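Local atomic coordinates of sugar ABC transporter (Sugar-binding protein) (Bacillus halodurans, PDB entry 4YO7), a protein that binds myo-inositol and probably serves as the solute-capturing component of a sugar or polyol ABC transporter. Residues Ala92-Phe97 against Asn120-Ala125; Val102-Val107 against Lys293-Ala298; Asn221-Gly226 against Ile244-Ala249; Ile171-Gly176 against Met185-Asn190; Thr60-Ala65 against Ile131-Phe136. All blocks are in the same frame, centred on the assembly; numbering follows the deposited sequence.

Interaction 1 of 5, residues Ala92-Phe97 against Asn120-Ala125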
# COMPACT_ATOMS: atom_id res chain seq x y z
N ALA A 92 0.68 -19.82 9.61
CA ALA A 92 1.47 -21.06 9.53
C ALA A 92 2.93 -20.76 9.15
O ALA A 92 3.84 -21.41 9.65
CB ALA A 92 0.85 -22.05 8.53
N GLN A 93 3.14 -19.77 8.29
CA GLN A 93 4.48 -19.34 7.95
C GLN A 93 5.21 -18.77 9.15
O GLN A 93 6.35 -19.10 9.42
CB GLN A 93 4.42 -18.32 6.79
CG GLN A 93 3.92 -18.99 5.53
CD GLN A 93 3.58 -18.05 4.38
OE1 GLN A 93 3.47 -16.84 4.55
NE2 GLN A 93 3.40 -18.63 3.19
N VAL A 94 4.53 -17.92 9.89
CA VAL A 94 5.12 -17.34 11.09
C VAL A 94 5.41 -18.40 12.16
O VAL A 94 6.48 -18.38 12.77
CB VAL A 94 4.20 -16.23 11.63
CG1 VAL A 94 4.68 -15.70 12.98
CG2 VAL A 94 4.17 -15.10 10.63
N GLU A 95 4.49 -19.33 12.36
CA GLU A 95 4.73 -20.42 13.32
C GLU A 95 5.96 -21.24 12.93
O GLU A 95 6.72 -21.69 13.79
CB GLU A 95 3.49 -21.31 13.40
CG GLU A 95 2.33 -20.65 14.15
CD GLU A 95 1.01 -21.41 14.01
OE1 GLU A 95 0.95 -22.39 13.25
OE2 GLU A 95 0.03 -21.02 14.67
N ASN A 96 6.14 -21.48 11.64
CA ASN A 96 7.32 -22.16 11.13
C ASN A 96 8.59 -21.38 11.40
O ASN A 96 9.59 -21.93 11.83
CB ASN A 96 7.17 -22.45 9.63
CG ASN A 96 8.37 -23.18 9.05
OD1 ASN A 96 9.25 -22.57 8.49
ND2 ASN A 96 8.41 -24.49 9.21
N PHE A 97 8.54 -20.07 11.16
CA PHE A 97 9.69 -19.23 11.48
C PHE A 97 10.05 -19.29 12.97
O PHE A 97 11.21 -19.35 13.32
CB PHE A 97 9.44 -17.77 11.09
CG PHE A 97 9.20 -17.53 9.62
CD1 PHE A 97 9.69 -18.37 8.63
CD2 PHE A 97 8.51 -16.38 9.24
CE1 PHE A 97 9.44 -18.08 7.29
CE2 PHE A 97 8.27 -16.11 7.93
CZ PHE A 97 8.74 -16.95 6.95
N ASN A 120 1.62 -10.94 18.83
CA ASN A 120 1.62 -11.52 20.17
C ASN A 120 2.45 -12.79 20.25
O ASN A 120 3.25 -12.97 21.18
CB ASN A 120 0.20 -11.82 20.63
CG ASN A 120 -0.57 -10.56 20.99
OD1 ASN A 120 0.01 -9.54 21.36
ND2 ASN A 120 -1.90 -10.64 20.92
N MSE A 121 2.28 -13.65 19.26
CA MSE A 121 2.97 -14.93 19.21
C MSE A 121 4.48 -14.76 19.05
O MSE A 121 5.27 -15.43 19.74
CB MSE A 121 2.38 -15.76 18.07
CG MSE A 121 2.94 -17.12 17.94
SE MSE A 121 1.92 -18.11 16.60
CE MSE A 121 2.05 -17.02 15.01
N VAL A 122 4.89 -13.86 18.15
CA VAL A 122 6.29 -13.67 17.88
C VAL A 122 6.92 -12.97 19.09
O VAL A 122 8.00 -13.33 19.50
CB VAL A 122 6.52 -12.90 16.56
CG1 VAL A 122 7.99 -12.65 16.29
CG2 VAL A 122 5.95 -13.68 15.43
N ASN A 123 6.23 -11.99 19.67
CA ASN A 123 6.73 -11.38 20.91
C ASN A 123 6.94 -12.42 22.02
O ASN A 123 7.98 -12.41 22.71
CB ASN A 123 5.80 -10.30 21.43
CG ASN A 123 5.86 -9.00 20.65
OD1 ASN A 123 6.85 -8.69 19.97
ND2 ASN A 123 4.81 -8.22 20.77
N ASP A 124 5.98 -13.32 22.20
CA ASP A 124 6.11 -14.37 23.23
C ASP A 124 7.30 -15.25 22.93
O ASP A 124 7.92 -15.75 23.86
CB ASP A 124 4.85 -15.23 23.34
CG ASP A 124 3.70 -14.52 24.04
OD1 ASP A 124 3.94 -13.51 24.73
OD2 ASP A 124 2.56 -14.99 23.91
N ALA A 125 7.65 -15.43 21.65
CA ALA A 125 8.79 -16.25 21.26
C ALA A 125 10.12 -15.55 21.46
O ALA A 125 11.17 -16.17 21.36
CB ALA A 125 8.65 -16.69 19.79
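Val-94 and Val-122 make the tight part of this contact. Val-94 CG1 and Val-122 CG2 lie 3.4 Å apart, closer than carbon atoms usually pack, and the two side chains cross at about a right angle. The CG1 branch of Val-94 is anti to the backbone N (chi1 173°), which sends it toward the other helix. Val-94 CG1 also lies 3.6 Å from CE of selenomethionine Met-121. Both valines are buried and rest on strand 104-107, Val-94 on Val-107 and Val-122 on Ile-105. The other side is more open to solvent. There the Met-121 side chain crosses that of exposed Glu-95 at about a right angle, with Met-121 SE 3.6 Å from Glu-95 CG. No hydrogen bond links the segments. Their axes run nearly parallel, 3° apart, with a closest approach of 10.5 Å. Successive helices 87-100 and 112-125, side by side on one face of a parallel sheet and joined through strand 104-107, are typical of the Rossmann-like lobes of periplasmic binding proteins.

Interaction 2 of 5, residues Val102-Val107 against Lys293-Ala298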
# COMPACT_ATOMS: atom_id res chain seq x y z
N VAL A 102 14.29 -18.49 13.86
CA VAL A 102 14.91 -17.44 13.05
C VAL A 102 15.29 -16.25 13.92
O VAL A 102 14.81 -16.08 15.04
CB VAL A 102 14.00 -16.97 11.89
CG1 VAL A 102 13.59 -18.14 10.97
CG2 VAL A 102 12.77 -16.24 12.42
N ASP A 103 16.17 -15.42 13.38
CA ASP A 103 16.73 -14.30 14.13
C ASP A 103 15.89 -13.03 14.05
O ASP A 103 15.97 -12.18 14.93
CB ASP A 103 18.15 -14.04 13.63
CG ASP A 103 19.05 -15.21 13.89
OD1 ASP A 103 19.54 -15.33 15.05
OD2 ASP A 103 19.26 -16.01 12.96
N ALA A 104 15.06 -12.94 13.02
CA ALA A 104 14.07 -11.87 12.90
C ALA A 104 13.03 -12.27 11.89
O ALA A 104 13.28 -13.10 11.02
CB ALA A 104 14.70 -10.53 12.51
N ILE A 105 11.85 -11.66 12.03
CA ILE A 105 10.72 -11.91 11.14
C ILE A 105 10.24 -10.58 10.57
O ILE A 105 10.15 -9.60 11.28
CB ILE A 105 9.58 -12.60 11.88
CG1 ILE A 105 10.04 -14.01 12.28
CG2 ILE A 105 8.31 -12.67 11.03
CD1 ILE A 105 9.12 -14.74 13.23
N ILE A 106 9.96 -10.59 9.27
CA ILE A 106 9.30 -9.47 8.58
C ILE A 106 7.93 -9.97 8.14
O ILE A 106 7.84 -10.96 7.42
CB ILE A 106 10.08 -8.95 7.35
CG1 ILE A 106 11.49 -8.51 7.73
CG2 ILE A 106 9.30 -7.80 6.68
CD1 ILE A 106 12.38 -8.21 6.53
N VAL A 107 6.88 -9.27 8.58
CA VAL A 107 5.50 -9.54 8.14
C VAL A 107 4.84 -8.32 7.51
O VAL A 107 4.92 -7.22 8.03
CB VAL A 107 4.60 -10.00 9.30
CG1 VAL A 107 3.13 -10.14 8.86
CG2 VAL A 107 5.09 -11.32 9.84
N LYS A 293 16.94 -3.96 6.07
CA LYS A 293 18.01 -3.37 6.86
C LYS A 293 17.68 -3.38 8.35
O LYS A 293 18.54 -3.68 9.19
CB LYS A 293 18.30 -1.93 6.39
CG LYS A 293 18.91 -1.84 5.03
CD LYS A 293 19.05 -0.37 4.62
CE LYS A 293 19.40 -0.17 3.16
NZ LYS A 293 20.84 -0.38 2.90
N VAL A 294 16.44 -3.06 8.68
CA VAL A 294 16.00 -3.01 10.05
C VAL A 294 15.99 -4.42 10.66
O VAL A 294 16.40 -4.62 11.80
CB VAL A 294 14.63 -2.34 10.14
CG1 VAL A 294 14.03 -2.46 11.53
CG2 VAL A 294 14.78 -0.86 9.77
N ALA A 295 15.53 -5.39 9.88
CA ALA A 295 15.48 -6.77 10.34
C ALA A 295 16.87 -7.31 10.61
O ALA A 295 17.12 -7.99 11.61
CB ALA A 295 14.76 -7.64 9.30
N VAL A 296 17.80 -6.99 9.73
CA VAL A 296 19.19 -7.38 9.93
C VAL A 296 19.75 -6.75 11.22
O VAL A 296 20.42 -7.42 12.01
CB VAL A 296 20.06 -7.00 8.73
CG1 VAL A 296 21.54 -7.06 9.07
CG2 VAL A 296 19.76 -7.92 7.56
N GLN A 297 19.49 -5.46 11.43
CA GLN A 297 19.96 -4.82 12.63
C GLN A 297 19.40 -5.51 13.87
O GLN A 297 20.12 -5.69 14.84
CB GLN A 297 19.57 -3.33 12.67
CG GLN A 297 20.29 -2.46 11.69
CD GLN A 297 19.77 -1.03 11.71
OE1 GLN A 297 18.57 -0.80 11.85
NE2 GLN A 297 20.67 -0.06 11.58
N ALA A 298 18.12 -5.84 13.84
CA ALA A 298 17.46 -6.45 15.00
C ALA A 298 17.99 -7.87 15.23
O ALA A 298 18.28 -8.29 16.36
CB ALA A 298 15.96 -6.48 14.80
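Ala-295 points its methyl from helix 284-299 at strand 104-107, between Ala-104 and Ile-106. The two strand residues receive it differently. Ala-104 also points toward the helix, so the two alanine methyls face each other, with CB of Ala-104 4.3 Å from CB of Ala-295. The nearer partner of Ala-104 CB is the backbone oxygen of Ala-295, at 3.6 Å. Small side chains on both sides let the backbones come close, and the CA atoms of Ala-104 and Ala-295 are 5.9 Å apart. Ile-106 does not point straight at the helix. Its longer branch covers the distance: CG1 is beside the backbone N (chi1 -57°), and the chain then extends to CD1 (chi2 171°). Ile-106 CD1 ends 3.7 Å from Ala-295 CB, and CG1 of the same isoleucine is equally near that methyl.

The strand is an inner one of the parallel sheet in a Rossmann-like lobe, between strands 46-52 and 129-132. Helix 284-299 covers one face of this sheet, far along the chain from the strand it meets. On the other face, Ile-105 points away from this helix and packs on Phe-97 of helix 87-100. Ala-295 also touches Ile-48 and Ile-130 of the two flanking strands. All three residues of the contact are buried, and no hydrogen bond crosses it. At the C-terminal end of the helix segment, Ala-298 packs on Pro-128.

Interaction 3 of 5, residues Asn221-Gly226 against Ile244-Ala249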
# COMPACT_ATOMS: atom_id res chain seq x y z
N ASN A 221 -20.65 -0.29 -13.49
CA ASN A 221 -21.90 -0.27 -12.76
C ASN A 221 -22.28 1.15 -12.36
O ASN A 221 -23.44 1.56 -12.46
CB ASN A 221 -21.81 -1.19 -11.54
CG ASN A 221 -21.76 -2.66 -11.94
OD1 ASN A 221 -22.10 -3.01 -13.07
ND2 ASN A 221 -21.36 -3.52 -11.02
N TRP A 222 -21.29 1.92 -11.94
CA TRP A 222 -21.54 3.30 -11.58
C TRP A 222 -22.02 4.12 -12.77
O TRP A 222 -22.92 4.94 -12.63
CB TRP A 222 -20.27 3.91 -11.02
CG TRP A 222 -20.00 3.56 -9.58
CD1 TRP A 222 -20.84 2.95 -8.68
CD2 TRP A 222 -18.80 3.87 -8.86
NE1 TRP A 222 -20.23 2.86 -7.45
CE2 TRP A 222 -18.98 3.41 -7.53
CE3 TRP A 222 -17.60 4.47 -9.20
CZ2 TRP A 222 -18.00 3.56 -6.56
CZ3 TRP A 222 -16.63 4.61 -8.24
CH2 TRP A 222 -16.83 4.16 -6.95
N LEU A 223 -21.42 3.88 -13.93
CA LEU A 223 -21.82 4.55 -15.16
C LEU A 223 -23.26 4.20 -15.50
O LEU A 223 -24.02 5.05 -15.99
CB LEU A 223 -20.88 4.16 -16.30
CG LEU A 223 -19.50 4.80 -16.23
CD1 LEU A 223 -18.55 4.15 -17.20
CD2 LEU A 223 -19.60 6.28 -16.49
N ASN A 224 -23.65 2.95 -15.26
CA ASN A 224 -24.99 2.50 -15.61
C ASN A 224 -26.05 2.98 -14.63
O ASN A 224 -27.25 2.84 -14.88
CB ASN A 224 -25.05 0.98 -15.70
CG ASN A 224 -24.35 0.44 -16.93
OD1 ASN A 224 -24.18 1.15 -17.92
ND2 ASN A 224 -23.97 -0.83 -16.88
N SER A 225 -25.63 3.53 -13.51
CA SER A 225 -26.54 4.07 -12.52
C SER A 225 -27.05 5.46 -12.92
O SER A 225 -28.01 5.96 -12.35
CB SER A 225 -25.87 4.15 -11.15
OG SER A 225 -25.04 5.30 -11.02
N GLY A 226 -26.40 6.08 -13.90
CA GLY A 226 -26.78 7.42 -14.33
C GLY A 226 -26.34 8.53 -13.38
O GLY A 226 -26.51 9.71 -13.71
N ILE A 244 -10.42 3.87 -15.50
CA ILE A 244 -10.03 4.50 -16.76
C ILE A 244 -10.44 3.64 -17.95
O ILE A 244 -10.97 4.15 -18.93
CB ILE A 244 -8.49 4.77 -16.78
CG1 ILE A 244 -8.18 5.97 -15.88
CG2 ILE A 244 -7.97 4.99 -18.20
CD1 ILE A 244 -6.75 6.12 -15.47
N LEU A 245 -10.20 2.33 -17.87
CA LEU A 245 -10.61 1.43 -18.95
C LEU A 245 -12.11 1.52 -19.20
O LEU A 245 -12.56 1.50 -20.35
CB LEU A 245 -10.23 -0.01 -18.62
CG LEU A 245 -8.74 -0.35 -18.62
CD1 LEU A 245 -8.50 -1.72 -18.05
CD2 LEU A 245 -8.19 -0.25 -20.02
N ALA A 246 -12.89 1.60 -18.13
CA ALA A 246 -14.33 1.68 -18.29
C ALA A 246 -14.75 3.03 -18.86
O ALA A 246 -15.64 3.10 -19.71
CB ALA A 246 -15.02 1.42 -16.97
N LEU A 247 -14.15 4.10 -18.36
CA LEU A 247 -14.48 5.44 -18.83
C LEU A 247 -14.08 5.56 -20.30
O LEU A 247 -14.85 6.09 -21.11
CB LEU A 247 -13.77 6.50 -17.99
CG LEU A 247 -14.30 6.69 -16.56
CD1 LEU A 247 -13.24 7.33 -15.66
CD2 LEU A 247 -15.60 7.51 -16.62
N GLU A 248 -12.91 5.04 -20.66
CA GLU A 248 -12.45 5.10 -22.06
C GLU A 248 -13.43 4.44 -22.98
O GLU A 248 -13.66 4.91 -24.10
CB GLU A 248 -11.10 4.40 -22.23
CG GLU A 248 -9.92 5.29 -22.07
CD GLU A 248 -8.61 4.54 -22.29
OE1 GLU A 248 -8.59 3.31 -22.06
OE2 GLU A 248 -7.63 5.18 -22.69
N ALA A 249 -14.00 3.33 -22.52
CA ALA A 249 -14.87 2.51 -23.34
C ALA A 249 -16.15 3.21 -23.77
O ALA A 249 -16.72 2.86 -24.81
CB ALA A 249 -15.22 1.23 -22.61
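The CA atoms of Leu-223 and Leu-247 are the closest pair between the two segments, 8.3 Å apart, and Gly-226 is the first residue to leave helical backbone angles, with positive phi (76°). The contact is thin and apolar. Leu-223 carries it from one side by spreading its two methyls over two partners. Its CD1 lies 4.0 Å from the backbone oxygen of Ala-246 and 4.5 Å from the CB of that alanine. Its CD2 meets CD2 of Leu-247 at 4.2 Å, with the two leucine side chains crossing at about a right angle. Leu-247 does not point directly at Leu-223, and it is its CD2 methyl that makes the touch.

No hydrogen bond joins the segments. Within the first, the hydroxyl of Ser-225 donates to the backbone oxygen of Trp-222 at 2.7 Å, with the donor tilted 18° from the carbonyl plane. The amide N of Ser-225 also bonds there, so two donors hold that oxygen. Leu-247 packs on Val-258 of the sheet and lies close to Leu-253 and Val-256, which bind a magnesium ion. Helices 212-224 and 237-249, linked through strand 231-234, form the helix-strand-helix pattern of the second Rossmann-like lobe of a periplasmic binding protein.

Interaction 4 of 5, residues Ile171-Gly176 against Met185-Asn190. With INS (1,2,3,4,5,6-hexahydroxy-cyclohexane), chain F.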
# COMPACT_ATOMS: atom_id res chain seq x y z
N ILE A 171 -18.16 13.31 -6.06
CA ILE A 171 -17.01 12.43 -5.92
C ILE A 171 -17.48 10.99 -5.78
O ILE A 171 -18.39 10.72 -5.00
CB ILE A 171 -16.16 12.83 -4.71
CG1 ILE A 171 -15.87 14.34 -4.71
CG2 ILE A 171 -14.88 12.02 -4.68
CD1 ILE A 171 -15.14 14.81 -5.94
N ALA A 172 -16.86 10.08 -6.52
CA ALA A 172 -17.05 8.64 -6.35
C ALA A 172 -15.75 8.07 -5.79
O ALA A 172 -14.69 8.24 -6.39
CB ALA A 172 -17.40 7.98 -7.68
N ILE A 173 -15.83 7.46 -4.60
CA ILE A 173 -14.66 6.91 -3.93
C ILE A 173 -14.62 5.40 -4.09
O ILE A 173 -15.59 4.71 -3.75
CB ILE A 173 -14.65 7.25 -2.42
CG1 ILE A 173 -14.46 8.76 -2.22
CG2 ILE A 173 -13.53 6.50 -1.69
CD1 ILE A 173 -14.56 9.21 -0.78
N MSE A 174 -13.50 4.88 -4.61
CA MSE A 174 -13.25 3.44 -4.66
C MSE A 174 -12.41 3.02 -3.47
O MSE A 174 -11.21 3.29 -3.40
CB MSE A 174 -12.55 3.02 -5.96
CG MSE A 174 -13.39 3.31 -7.16
SE MSE A 174 -12.55 2.49 -8.74
CE MSE A 174 -14.12 2.52 -9.89
N ASP A 175 -13.08 2.37 -2.53
CA ASP A 175 -12.41 1.70 -1.41
C ASP A 175 -11.59 0.53 -1.88
O ASP A 175 -11.98 -0.24 -2.79
CB ASP A 175 -13.42 1.17 -0.36
CG ASP A 175 -13.90 2.22 0.62
OD1 ASP A 175 -13.10 3.05 1.14
OD2 ASP A 175 -15.12 2.18 0.92
N GLY A 176 -10.43 0.36 -1.26
CA GLY A 176 -9.65 -0.83 -1.43
C GLY A 176 -10.20 -2.00 -0.62
O GLY A 176 -11.42 -2.07 -0.32
N MSE A 185 -8.09 4.43 6.07
CA MSE A 185 -7.49 5.72 6.33
C MSE A 185 -7.25 6.55 5.07
O MSE A 185 -7.30 7.77 5.14
CB MSE A 185 -6.19 5.54 7.13
CG MSE A 185 -6.46 5.01 8.53
SE MSE A 185 -7.53 6.28 9.61
CE MSE A 185 -6.13 7.48 10.13
N ARG A 186 -7.08 5.92 3.91
CA ARG A 186 -7.04 6.71 2.67
C ARG A 186 -8.41 7.35 2.44
O ARG A 186 -8.51 8.55 2.16
CB ARG A 186 -6.62 5.86 1.47
CG ARG A 186 -5.15 5.60 1.49
CD ARG A 186 -4.73 4.58 0.45
NE ARG A 186 -3.30 4.33 0.54
CZ ARG A 186 -2.69 3.32 -0.08
NH1 ARG A 186 -3.39 2.47 -0.82
NH2 ARG A 186 -1.40 3.15 0.07
N THR A 187 -9.46 6.56 2.59
CA THR A 187 -10.80 7.09 2.45
C THR A 187 -11.12 8.13 3.50
O THR A 187 -11.79 9.11 3.19
CB THR A 187 -11.82 5.95 2.46
OG1 THR A 187 -11.61 5.21 1.28
CG2 THR A 187 -13.28 6.44 2.46
N GLU A 188 -10.64 7.95 4.73
CA GLU A 188 -10.85 8.95 5.77
C GLU A 188 -10.16 10.27 5.39
O GLU A 188 -10.74 11.35 5.56
CB GLU A 188 -10.37 8.45 7.13
CG GLU A 188 -10.39 9.53 8.22
CD GLU A 188 -11.78 10.00 8.60
OE1 GLU A 188 -12.78 9.31 8.24
OE2 GLU A 188 -11.88 11.05 9.27
N GLY A 189 -8.96 10.19 4.83
CA GLY A 189 -8.25 11.38 4.39
C GLY A 189 -9.03 12.06 3.26
O GLY A 189 -9.16 13.28 3.24
N ASN A 190 -9.52 11.26 2.32
CA ASN A 190 -10.36 11.82 1.26
C ASN A 190 -11.53 12.59 1.87
O ASN A 190 -11.82 13.74 1.50
CB ASN A 190 -10.94 10.76 0.34
CG ASN A 190 -9.92 10.06 -0.54
OD1 ASN A 190 -8.79 10.53 -0.76
ND2 ASN A 190 -10.34 8.95 -1.08
C1 INS F . -1.61 -3.13 -1.02
C2 INS F . -1.56 -2.74 -2.49
C3 INS F . -1.85 -1.24 -2.61
C4 INS F . -0.83 -0.41 -1.83
C5 INS F . -0.86 -0.85 -0.35
C6 INS F . -0.57 -2.34 -0.24
O1 INS F . -1.31 -4.55 -0.86
O2 INS F . -0.24 -3.01 -2.97
O3 INS F . -1.80 -0.92 -4.03
O4 INS F . -1.20 0.98 -1.87
O5 INS F . 0.18 -0.14 0.35
O6 INS F . -0.68 -2.72 1.19
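A beta-alpha-beta unit, strand 169-175 to helix 181-195 to strand 200-207, holds this contact and brings Arg-186 to the inositol pocket. The hydroxyl of Thr-187 donates a 2.6 Å hydrogen bond to Asp-175 OD1, reaching it nearly along the C-O axis. Asp-175 OD1 also accepts from Gln-183, and its OD2 accepts from Gln-205, so both oxygens of the buried carboxylate have partners. Next to this bond, Ile-173 CG2 lies 3.8 Å from Thr-187 OG1, and Ile-173 CD1 meets Asn-190 CB at 4.1 Å. Arg-186 reaches the ligand on a chain extended from CG to NE (chi2 171°, chi3 -178°). Its NH1 and NH2 both donate to inositol O4, at 2.8 and 2.9 Å, both bonds clearly bent, and the oxygen sits at the edge of the guanidinium near its plane. Tyr-311 is a further partner of NH2. Asn-190 also packs on helix 150-164, while on the other face of the sheet Met-174 meets helix 212-224.

Interaction 5 of 5, residues Thr60-Ala65 against Ile131-Phe136. With INS (1,2,3,4,5,6-hexahydroxy-cyclohexane), chain F.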
# COMPACT_ATOMS: atom_id res chain seq x y z
N THR A 60 4.82 -6.34 -5.42
CA THR A 60 5.85 -7.04 -6.17
C THR A 60 7.12 -6.20 -6.23
O THR A 60 8.22 -6.73 -6.10
CB THR A 60 5.37 -7.40 -7.59
OG1 THR A 60 4.31 -8.35 -7.48
CG2 THR A 60 6.50 -8.04 -8.42
N TYR A 61 6.97 -4.89 -6.40
CA TYR A 61 8.14 -4.02 -6.40
C TYR A 61 8.80 -4.03 -5.02
O TYR A 61 10.03 -3.99 -4.91
CB TYR A 61 7.75 -2.60 -6.79
CG TYR A 61 7.29 -2.46 -8.22
CD1 TYR A 61 8.19 -2.42 -9.27
CD2 TYR A 61 5.94 -2.39 -8.52
CE1 TYR A 61 7.76 -2.31 -10.57
CE2 TYR A 61 5.50 -2.27 -9.82
CZ TYR A 61 6.42 -2.23 -10.84
OH TYR A 61 6.00 -2.12 -12.16
N MSE A 62 7.99 -4.09 -3.97
CA MSE A 62 8.55 -4.08 -2.62
C MSE A 62 9.33 -5.36 -2.37
O MSE A 62 10.44 -5.32 -1.86
CB MSE A 62 7.46 -3.92 -1.56
CG MSE A 62 8.10 -3.62 -0.19
SE MSE A 62 6.73 -3.56 1.22
CE MSE A 62 6.54 -5.47 1.55
N GLN A 63 8.76 -6.49 -2.77
CA GLN A 63 9.42 -7.79 -2.60
C GLN A 63 10.73 -7.87 -3.39
O GLN A 63 11.72 -8.37 -2.89
CB GLN A 63 8.49 -8.92 -3.04
CG GLN A 63 9.12 -10.34 -3.10
CD GLN A 63 8.67 -11.22 -1.96
OE1 GLN A 63 8.43 -10.75 -0.86
NE2 GLN A 63 8.51 -12.50 -2.25
N ASP A 64 10.73 -7.35 -4.62
CA ASP A 64 11.96 -7.34 -5.43
C ASP A 64 13.03 -6.50 -4.74
O ASP A 64 14.23 -6.85 -4.76
CB ASP A 64 11.70 -6.79 -6.84
CG ASP A 64 10.90 -7.76 -7.72
OD1 ASP A 64 10.76 -8.95 -7.36
OD2 ASP A 64 10.44 -7.32 -8.80
N ALA A 65 12.62 -5.40 -4.12
CA ALA A 65 13.56 -4.54 -3.40
C ALA A 65 14.10 -5.24 -2.14
O ALA A 65 15.28 -5.08 -1.81
CB ALA A 65 12.91 -3.22 -3.03
N ILE A 131 7.19 -4.99 11.03
CA ILE A 131 5.97 -4.90 10.21
C ILE A 131 6.24 -3.98 9.02
O ILE A 131 6.71 -2.86 9.17
CB ILE A 131 4.78 -4.39 11.03
CG1 ILE A 131 4.50 -5.33 12.22
CG2 ILE A 131 3.52 -4.18 10.15
CD1 ILE A 131 4.06 -6.71 11.87
N ALA A 132 5.98 -4.49 7.82
CA ALA A 132 6.21 -3.72 6.61
C ALA A 132 4.90 -3.39 5.89
O ALA A 132 4.07 -4.27 5.67
CB ALA A 132 7.13 -4.48 5.68
N ASN A 133 4.79 -2.10 5.54
CA ASN A 133 3.82 -1.52 4.62
C ASN A 133 2.35 -1.48 5.05
O ASN A 133 1.68 -0.51 4.76
CB ASN A 133 3.95 -2.24 3.27
CG ASN A 133 2.81 -1.93 2.33
OD1 ASN A 133 1.84 -2.67 2.28
ND2 ASN A 133 2.94 -0.86 1.55
N ARG A 134 1.86 -2.51 5.73
CA ARG A 134 0.49 -2.49 6.28
C ARG A 134 0.52 -2.43 7.79
O ARG A 134 1.06 -3.31 8.45
CB ARG A 134 -0.30 -3.71 5.82
CG ARG A 134 -0.46 -3.82 4.35
CD ARG A 134 -1.13 -5.12 4.02
NE ARG A 134 -1.44 -5.29 2.60
CZ ARG A 134 -2.13 -6.33 2.12
NH1 ARG A 134 -2.56 -7.29 2.94
NH2 ARG A 134 -2.39 -6.39 0.83
N THR A 135 -0.13 -1.42 8.35
CA THR A 135 -0.22 -1.27 9.78
C THR A 135 -1.58 -1.78 10.26
O THR A 135 -2.42 -2.23 9.48
CB THR A 135 0.03 0.21 10.19
OG1 THR A 135 0.25 0.29 11.61
CG2 THR A 135 -1.10 1.16 9.79
N PHE A 136 -1.78 -1.70 11.57
CA PHE A 136 -2.96 -2.23 12.21
C PHE A 136 -2.99 -1.69 13.61
O PHE A 136 -1.96 -1.27 14.14
CB PHE A 136 -2.94 -3.75 12.25
CG PHE A 136 -1.69 -4.31 12.87
CD1 PHE A 136 -0.54 -4.45 12.14
CD2 PHE A 136 -1.69 -4.72 14.20
CE1 PHE A 136 0.59 -4.98 12.71
CE2 PHE A 136 -0.53 -5.24 14.77
CZ PHE A 136 0.58 -5.37 14.02
C1 INS F . -1.61 -3.13 -1.02
C2 INS F . -1.56 -2.74 -2.49
C3 INS F . -1.85 -1.24 -2.61
C4 INS F . -0.83 -0.41 -1.83
C5 INS F . -0.86 -0.85 -0.35
C6 INS F . -0.57 -2.34 -0.24
O1 INS F . -1.31 -4.55 -0.86
O2 INS F . -0.24 -3.01 -2.97
O3 INS F . -1.80 -0.92 -4.03
O4 INS F . -1.20 0.98 -1.87
O5 INS F . 0.18 -0.14 0.35
O6 INS F . -0.68 -2.72 1.19
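Met-62 lies against the CB of Asn-133, whose flat amide turns toward bound myo-inositol, and the Arg-134 guanidinium faces the same ligand with its edge. Inositol O1 lies in the guanidinium plane. Arg-134 NH2 donates to inositol O1 over 2.7 Å, nearly straight at 171°. Arg-134 NE donates to the neighbouring hydroxyl O6 at 3.0 Å.

The site follows strand 129-132 in the parallel sheet of a Rossmann-like lobe. As in other periplasmic binding proteins, the loop leaving the strand faces the cleft between the lobes. Asn-133 grips two hydroxyls with its two amide atoms. Its OD1 accepts from inositol O6 at 2.7 Å, and its ND2 donates to inositol O5 at 3.1 Å. O6 is thus held by both residues, donating a hydrogen bond to Asn-133 and accepting one from Arg-134. The amide has second-shell support, since ND2 also bonds Gln-287. Arg-134 NH1 is held by the backbone oxygen of Pro-109.

Helix 57-70 contributes Met-62, a selenomethionine. With chi1 near 180° (-168°), the chain leads away from its own backbone N toward Asn-133 before it bends at the selenium. The side chain crosses Asn-133 obliquely, with Met-62 SE 3.7 Å from Asn-133 CB. Met-62 CE reaches the methyl CB of Ala-132 at 4.3 Å.

From the N terminus, interaction 5 opens first, at helix 57-70, and closes at residues 131-136. Interaction 1 is nested inside that loop. Interaction 2 opens at strand 104-107, between the two helices of interaction 1, so it crosses interactions 1 and 5, and it closes only at helix 284-299. Interactions 4 and 3, in that order, are nested within its long loop. Interactions 2 and 5 tie helices to one parallel sheet, while interaction 1 pairs two helices lying on it. Interaction 4 reaches the other sheet, interaction 3 pairs helices that pack on it, and the two touch through Trp-222. Interactions 4 and 5 do not touch, but both reach the inositol between the lobes.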